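Long-range contact in translation initiation factor eIF2 assembly protein (PDB 4ZGP), which acts as an ATP-dependent chaperone that binds the gamma subunit of eIF2 and lets it assemble with the alpha and beta subunits: residues R195-R209 and D267-S281. Sequence-based numbering, arbitrary orientation. Where two conformers were deposited one is given.
Sequences RCFVKSKRLIAFCQR and DGLLFSWSELESMNS. With ADP (adenosine-5'-diphosphate), chain C.
F197 packs against L276, W273 and F271, its flat ring offering a face to the leucine and an edge to the tryptophan. L276 sets CD2 over that face, 4.2 Å from the ring centroid in a CH-pi contact, while the F197 edge is turned toward the face of W273, the planes at 79° in an offset edge-to-face pair. F271 meets F197 obliquely, CE1 of F197 lying 3.8 Å from CD2 of F271. The F271 ring in turn takes A205 over one face, the small methyl letting it come in close, A205 CB 3.5 Å from F271 CZ, and C207 flanks it obliquely with its sulfur. F197, A205 and C207 belong to the hairpin of strands 193-199 and 202-208 in the ATP-grasp fold; the short helix 273-278, begun by a capping box of S272 and E275, packs on this face of the sheet, its axis at 37° to strand 195-199. Toward the nucleotide, R195 NH1 donates to D267 O (2.9 Å), lying in the carbonyl plane on a lone pair; with CG anti to the backbone N (chi1 175°) and a bend at chi3, the chain passes L269 CD1 before NE reaches its salt bridge with D246. Replacing R195 with a leucine would probably leave D267 O without its NH1 donor, the backbone there less firmly tied to strand 193-199, and cost D246 one of its two arginine partners, R209 remaining. R209, also salt-bridged to E193, sends NH2 to O3B of ADP (2.9 Å), while its CD rests near L269 CD1. At the hairpin's far end, K199 is long enough to bring its ammonium to the helix C-terminus, where NZ donates to M279 O (2.6 Å) and L276 O (2.8 Å), and weakly to E277 O, gathering three carbonyl oxygens at and just past the end of the helix.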
loop_
_atom_site.group_PDB
_atom_site.type_symbol
_atom_site.label_atom_id
_atom_site.label_comp_id
_atom_site.label_asym_id
_atom_site.label_seq_id
_atom_site.Cartn_x
_atom_site.Cartn_y
_atom_site.Cartn_z
ATOM N N ARG A 195 2.823 -10.359 3.001
ATOM C CA ARG A 195 3.152 -9.201 3.813
ATOM C C ARG A 195 4.363 -9.560 4.666
ATOM O O ARG A 195 4.376 -10.611 5.292
ATOM C CB ARG A 195 1.969 -8.796 4.679
ATOM C CG ARG A 195 2.300 -7.660 5.642
ATOM C CD ARG A 195 1.063 -6.860 6.023
ATOM N NE ARG A 195 0.551 -6.066 4.908
ATOM C CZ ARG A 195 -0.481 -5.236 4.998
ATOM N NH1 ARG A 195 -1.130 -5.119 6.149
ATOM N NH2 ARG A 195 -0.869 -4.520 3.932
ATOM N N CYS A 196 5.364 -8.679 4.681
ATOM C CA CYS A 196 6.713 -9.025 5.130
ATOM C C CYS A 196 7.178 -8.008 6.151
ATOM O O CYS A 196 7.163 -6.795 5.920
ATOM C CB CYS A 196 7.687 -9.079 3.951
ATOM S SG CYS A 196 7.080 -10.058 2.533
ATOM N N PHE A 197 7.608 -8.518 7.292
ATOM C CA PHE A 197 7.835 -7.686 8.448
ATOM C C PHE A 197 9.326 -7.603 8.718
ATOM O O PHE A 197 10.028 -8.615 8.751
ATOM C CB PHE A 197 7.079 -8.262 9.655
ATOM C CG PHE A 197 5.597 -8.333 9.451
ATOM C CD1 PHE A 197 5.013 -9.442 8.854
ATOM C CD2 PHE A 197 4.782 -7.304 9.874
ATOM C CE1 PHE A 197 3.634 -9.503 8.680
ATOM C CE2 PHE A 197 3.407 -7.363 9.697
ATOM C CZ PHE A 197 2.833 -8.458 9.106
ATOM N N VAL A 198 9.802 -6.377 8.882
ATOM C CA VAL A 198 11.211 -6.095 8.958
ATOM C C VAL A 198 11.509 -5.351 10.250
ATOM O O VAL A 198 10.876 -4.352 10.547
ATOM C CB VAL A 198 11.685 -5.223 7.766
ATOM C CG1 VAL A 198 13.154 -4.894 7.917
ATOM C CG2 VAL A 198 11.420 -5.929 6.438
ATOM N N LYS A 199 12.480 -5.846 11.009
ATOM C CA LYS A 199 12.863 -5.192 12.256
ATOM C C LYS A 199 14.378 -5.184 12.346
ATOM O O LYS A 199 15.021 -6.205 12.102
ATOM C CB LYS A 199 12.250 -5.907 13.465
ATOM C CG LYS A 199 12.591 -5.251 14.792
ATOM C CD LYS A 199 12.316 -6.189 15.958
ATOM C CE LYS A 199 10.846 -6.293 16.204
ATOM N NZ LYS A 199 10.516 -7.020 17.483
ATOM N N SER A 200 14.933 -4.018 12.663
ATOM C CA SER A 200 16.375 -3.784 12.608
ATOM C C SER A 200 16.968 -4.292 11.299
ATOM O O SER A 200 17.981 -4.980 11.292
ATOM C CB SER A 200 17.068 -4.425 13.822
ATOM O OG SER A 200 16.363 -4.060 14.993
ATOM N N LYS A 201 16.293 -3.963 10.194
ATOM C CA LYS A 201 16.725 -4.308 8.843
ATOM C C LYS A 201 16.783 -5.808 8.569
ATOM O O LYS A 201 17.377 -6.248 7.580
ATOM C CB LYS A 201 18.092 -3.679 8.548
ATOM C CG LYS A 201 18.063 -2.163 8.481
ATOM C CD LYS A 201 16.990 -1.682 7.507
ATOM C CE LYS A 201 17.238 -0.248 7.039
ATOM N NZ LYS A 201 16.108 0.243 6.196
ATOM N N ARG A 202 16.148 -6.602 9.422
ATOM C CA ARG A 202 16.113 -8.024 9.157
ATOM C C ARG A 202 14.660 -8.510 8.964
ATOM O O ARG A 202 13.736 -7.992 9.572
ATOM C CB ARG A 202 16.801 -8.779 10.299
ATOM C CG ARG A 202 18.308 -8.474 10.366
ATOM C CD ARG A 202 18.956 -8.980 11.648
ATOM N NE ARG A 202 18.689 -10.399 11.872
ATOM C CZ ARG A 202 19.359 -11.385 11.285
ATOM N NH1 ARG A 202 20.343 -11.110 10.436
ATOM N NH2 ARG A 202 19.042 -12.644 11.548
ATOM N N LEU A 203 14.492 -9.505 8.109
ATOM C CA LEU A 203 13.183 -10.105 7.887
ATOM C C LEU A 203 12.848 -11.075 9.017
ATOM O O LEU A 203 13.428 -12.159 9.081
ATOM C CB LEU A 203 13.172 -10.838 6.558
ATOM C CG LEU A 203 11.872 -11.532 6.152
ATOM C CD1 LEU A 203 10.844 -10.498 5.739
ATOM C CD2 LEU A 203 12.141 -12.503 5.000
ATOM N N ILE A 204 11.923 -10.685 9.877
ATOM C CA ILE A 204 11.598 -11.499 11.042
ATOM C C ILE A 204 10.394 -12.408 10.796
ATOM O O ILE A 204 10.224 -13.421 11.482
ATOM C CB ILE A 204 11.332 -10.633 12.268
ATOM C CG1 ILE A 204 10.179 -9.653 12.014
ATOM C CG2 ILE A 204 12.605 -9.885 12.661
ATOM C CD1 ILE A 204 9.652 -8.959 13.247
ATOM N N ALA A 205 9.570 -12.053 9.812
ATOM C CA ALA A 205 8.320 -12.776 9.567
ATOM C C ALA A 205 7.703 -12.375 8.242
ATOM O O ALA A 205 7.866 -11.241 7.812
ATOM C CB ALA A 205 7.314 -12.509 10.674
ATOM N N PHE A 206 6.966 -13.297 7.627
ATOM C CA PHE A 206 6.063 -12.919 6.537
ATOM C C PHE A 206 4.918 -13.903 6.450
ATOM O O PHE A 206 5.019 -15.045 6.920
ATOM C CB PHE A 206 6.794 -12.804 5.179
ATOM C CG PHE A 206 7.232 -14.111 4.552
ATOM C CD1 PHE A 206 6.389 -14.828 3.699
ATOM C CD2 PHE A 206 8.520 -14.578 4.738
ATOM C CE1 PHE A 206 6.801 -15.998 3.093
ATOM C CE2 PHE A 206 8.954 -15.763 4.117
ATOM C CZ PHE A 206 8.095 -16.468 3.294
ATOM N N CYS A 207 3.811 -13.439 5.879
ATOM C CA CYS A 207 2.637 -14.274 5.768
ATOM C C CYS A 207 1.945 -14.029 4.465
ATOM O O CYS A 207 2.124 -12.998 3.832
ATOM C CB CYS A 207 1.662 -14.028 6.938
ATOM S SG CYS A 207 0.976 -12.371 7.126
ATOM N N GLN A 208 1.187 -15.029 4.057
ATOM C CA GLN A 208 0.233 -14.890 2.977
ATOM C C GLN A 208 -0.677 -13.688 3.207
ATOM O O GLN A 208 -1.143 -13.436 4.333
ATOM C CB GLN A 208 -0.601 -16.165 2.829
ATOM C CG GLN A 208 -1.531 -16.163 1.628
ATOM C CD GLN A 208 -2.213 -17.499 1.415
ATOM O OE1 GLN A 208 -1.923 -18.469 2.118
ATOM N NE2 GLN A 208 -3.123 -17.554 0.447
ATOM N N ARG A 209 -0.957 -12.950 2.134
ATOM C CA ARG A 209 -1.689 -11.701 2.270
ATOM C C ARG A 209 -3.200 -11.875 2.237
ATOM O O ARG A 209 -3.924 -11.139 2.908
ATOM C CB ARG A 209 -1.253 -10.723 1.183
ATOM C CG ARG A 209 -0.338 -9.650 1.703
ATOM C CD ARG A 209 -1.056 -8.323 1.841
ATOM N NE ARG A 209 -0.742 -7.447 0.724
ATOM C CZ ARG A 209 -1.351 -6.294 0.477
ATOM N NH1 ARG A 209 -0.976 -5.570 -0.561
ATOM N NH2 ARG A 209 -2.324 -5.868 1.270
ATOM N N ASP A 267 -2.120 -3.706 9.294
ATOM C CA ASP A 267 -2.680 -5.032 9.628
ATOM C C ASP A 267 -1.608 -6.125 9.718
ATOM O O ASP A 267 -0.840 -6.334 8.779
ATOM C CB ASP A 267 -3.741 -5.440 8.596
ATOM C CG ASP A 267 -4.661 -6.544 9.106
ATOM O OD1 ASP A 267 -4.271 -7.271 10.049
ATOM O OD2 ASP A 267 -5.791 -6.674 8.568
ATOM N N GLY A 268 -1.544 -6.828 10.855
ATOM C CA GLY A 268 -0.540 -7.862 11.034
ATOM C C GLY A 268 -0.956 -9.168 10.384
ATOM O O GLY A 268 -0.156 -10.092 10.233
ATOM N N LEU A 269 -2.228 -9.236 9.999
ATOM C CA LEU A 269 -2.780 -10.376 9.267
ATOM C C LEU A 269 -2.677 -11.671 10.075
ATOM O O LEU A 269 -3.428 -11.840 11.036
ATOM C CB LEU A 269 -2.105 -10.505 7.891
ATOM C CG LEU A 269 -2.357 -9.290 6.977
ATOM C CD1 LEU A 269 -1.583 -9.462 5.661
ATOM C CD2 LEU A 269 -3.847 -9.118 6.670
ATOM N N LEU A 270 -1.786 -12.587 9.699
ATOM C CA LEU A 270 -1.665 -13.849 10.443
ATOM C C LEU A 270 -0.770 -13.722 11.674
ATOM O O LEU A 270 -0.617 -14.685 12.439
ATOM C CB LEU A 270 -1.139 -14.965 9.544
ATOM C CG LEU A 270 -2.084 -15.258 8.378
ATOM C CD1 LEU A 270 -1.539 -16.415 7.553
ATOM C CD2 LEU A 270 -3.482 -15.565 8.922
ATOM N N PHE A 271 -0.171 -12.547 11.854
ATOM C CA PHE A 271 0.607 -12.245 13.061
ATOM C C PHE A 271 -0.102 -11.227 13.939
ATOM O O PHE A 271 -0.786 -10.333 13.445
ATOM C CB PHE A 271 2.004 -11.699 12.710
ATOM C CG PHE A 271 2.862 -12.681 11.999
ATOM C CD1 PHE A 271 3.570 -13.644 12.702
ATOM C CD2 PHE A 271 2.952 -12.667 10.622
ATOM C CE1 PHE A 271 4.351 -14.575 12.050
ATOM C CE2 PHE A 271 3.740 -13.596 9.962
ATOM C CZ PHE A 271 4.436 -14.564 10.675
ATOM N N SER A 272 0.062 -11.344 15.253
ATOM C CA SER A 272 -0.372 -10.262 16.125
ATOM C C SER A 272 0.794 -9.316 16.374
ATOM O O SER A 272 1.957 -9.714 16.309
ATOM C CB SER A 272 -0.873 -10.798 17.466
ATOM O OG SER A 272 0.228 -11.291 18.201
ATOM N N TRP A 273 0.478 -8.073 16.691
ATOM C CA TRP A 273 1.518 -7.093 16.943
ATOM C C TRP A 273 2.197 -7.347 18.285
ATOM O O TRP A 273 3.328 -6.921 18.488
ATOM C CB TRP A 273 0.938 -5.677 16.851
ATOM C CG TRP A 273 0.919 -5.270 15.422
ATOM C CD1 TRP A 273 -0.153 -5.277 14.580
ATOM C CD2 TRP A 273 2.058 -4.904 14.623
ATOM N NE1 TRP A 273 0.244 -4.903 13.309
ATOM C CE2 TRP A 273 1.595 -4.668 13.313
ATOM C CE3 TRP A 273 3.413 -4.737 14.893
ATOM C CZ2 TRP A 273 2.446 -4.274 12.279
ATOM C CZ3 TRP A 273 4.253 -4.335 13.869
ATOM C CH2 TRP A 273 3.763 -4.107 12.576
ATOM N N SER A 274 1.521 -8.061 19.181
ATOM C CA SER A 274 2.177 -8.474 20.412
ATOM C C SER A 274 3.359 -9.349 20.072
ATOM O O SER A 274 4.460 -9.130 20.562
ATOM C CB SER A 274 1.213 -9.222 21.348
ATOM O OG SER A 274 0.055 -8.451 21.591
ATOM N N GLU A 275 3.165 -10.345 19.213
ATOM C CA GLU A 275 4.313 -11.192 18.908
ATOM C C GLU A 275 5.321 -10.475 18.000
ATOM O O GLU A 275 6.515 -10.692 18.126
ATOM C CB GLU A 275 3.872 -12.526 18.296
ATOM C CG GLU A 275 3.175 -12.445 16.973
ATOM C CD GLU A 275 2.429 -13.731 16.631
ATOM O OE1 GLU A 275 2.928 -14.830 16.969
ATOM O OE2 GLU A 275 1.341 -13.630 16.018
ATOM N N LEU A 276 4.855 -9.604 17.108
ATOM C CA LEU A 276 5.798 -8.893 16.225
ATOM C C LEU A 276 6.715 -7.966 17.011
ATOM O O LEU A 276 7.910 -7.861 16.733
ATOM C CB LEU A 276 5.042 -8.095 15.168
ATOM C CG LEU A 276 4.392 -8.932 14.069
ATOM C CD1 LEU A 276 3.439 -8.026 13.271
ATOM C CD2 LEU A 276 5.423 -9.619 13.168
ATOM N N GLU A 277 6.129 -7.303 18.000
ATOM C CA GLU A 277 6.864 -6.398 18.871
ATOM C C GLU A 277 7.902 -7.118 19.727
ATOM O O GLU A 277 8.993 -6.608 19.949
ATOM C CB GLU A 277 5.884 -5.655 19.763
ATOM C CG GLU A 277 6.509 -4.592 20.611
ATOM C CD GLU A 277 5.458 -3.805 21.356
ATOM O OE1 GLU A 277 4.250 -4.038 21.112
ATOM O OE2 GLU A 277 5.837 -2.956 22.181
ATOM N N SER A 278 7.569 -8.318 20.188
ATOM C CA SER A 278 8.479 -9.027 21.077
ATOM C C SER A 278 9.482 -9.865 20.287
ATOM O O SER A 278 10.548 -10.222 20.797
ATOM C CB SER A 278 7.693 -9.893 22.068
ATOM O OG SER A 278 6.949 -10.887 21.391
ATOM N N MET A 279 9.173 -10.126 19.017
ATOM C CA MET A 279 10.018 -10.992 18.211
ATOM C C MET A 279 11.445 -10.501 18.138
ATOM O O MET A 279 11.718 -9.301 17.980
ATOM C CB MET A 279 9.454 -11.133 16.805
ATOM C CG MET A 279 9.721 -12.466 16.172
ATOM S SD MET A 279 8.789 -12.634 14.628
ATOM C CE MET A 279 7.135 -12.253 15.166
ATOM N N ASN A 280 12.359 -11.451 18.286
ATOM C CA ASN A 280 13.784 -11.173 18.258
ATOM C C ASN A 280 14.273 -10.983 16.825
ATOM O O ASN A 280 14.010 -11.820 15.967
ATOM C CB ASN A 280 14.534 -12.315 18.939
ATOM C CG ASN A 280 16.023 -12.081 19.003
ATOM O OD1 ASN A 280 16.498 -10.956 18.834
ATOM N ND2 ASN A 280 16.775 -13.147 19.266
ATOM N N SER A 281 14.993 -9.895 16.559
ATOM C CA SER A 281 15.424 -9.618 15.191
ATOM C C SER A 281 16.657 -10.429 14.788
ATOM O O SER A 281 16.977 -10.536 13.603
ATOM C CB SER A 281 15.694 -8.120 15.005
ATOM O OG SER A 281 16.708 -7.657 15.882
HETATM P PB ADP C . -2.452 -1.815 1.017
HETATM O O1B ADP C . -0.967 -1.960 1.316
HETATM O O2B ADP C . -3.051 -0.508 1.504
HETATM O O3B ADP C . -3.199 -3.093 1.336
HETATM P PA ADP C . -1.782 -2.388 -1.744
HETATM O O1A ADP C . -0.751 -3.272 -1.087
HETATM O O2A ADP C . -1.421 -1.353 -2.797
HETATM O O3A ADP C . -2.601 -1.607 -0.589
HETATM O "O5'" ADP C . -2.874 -3.369 -2.392
HETATM C "C5'" ADP C . -4.144 -3.617 -1.789
HETATM C "C4'" ADP C . -4.727 -4.777 -2.578
HETATM O "O4'" ADP C . -5.171 -4.305 -3.852
HETATM C "C3'" ADP C . -3.659 -5.823 -2.855
HETATM O "O3'" ADP C . -3.768 -6.924 -1.946
HETATM C "C2'" ADP C . -3.892 -6.260 -4.286
HETATM O "O2'" ADP C . -4.609 -7.497 -4.336
HETATM C "C1'" ADP C . -4.744 -5.172 -4.907
HETATM N N9 ADP C . -3.880 -4.408 -5.840
HETATM C C8 ADP C . -2.967 -3.482 -5.475
HETATM N N7 ADP C . -2.338 -2.965 -6.566
HETATM C C5 ADP C . -2.856 -3.570 -7.660
HETATM C C6 ADP C . -2.644 -3.480 -9.123
HETATM N N6 ADP C . -1.721 -2.613 -9.616
HETATM N N1 ADP C . -3.391 -4.281 -9.929
HETATM C C2 ADP C . -4.308 -5.127 -9.409
HETATM N N3 ADP C . -4.555 -5.260 -8.089
HETATM C C4 ADP C . -3.872 -4.518 -7.177
HETATM O O HOH W 1 -3.040 -2.679 6.781
#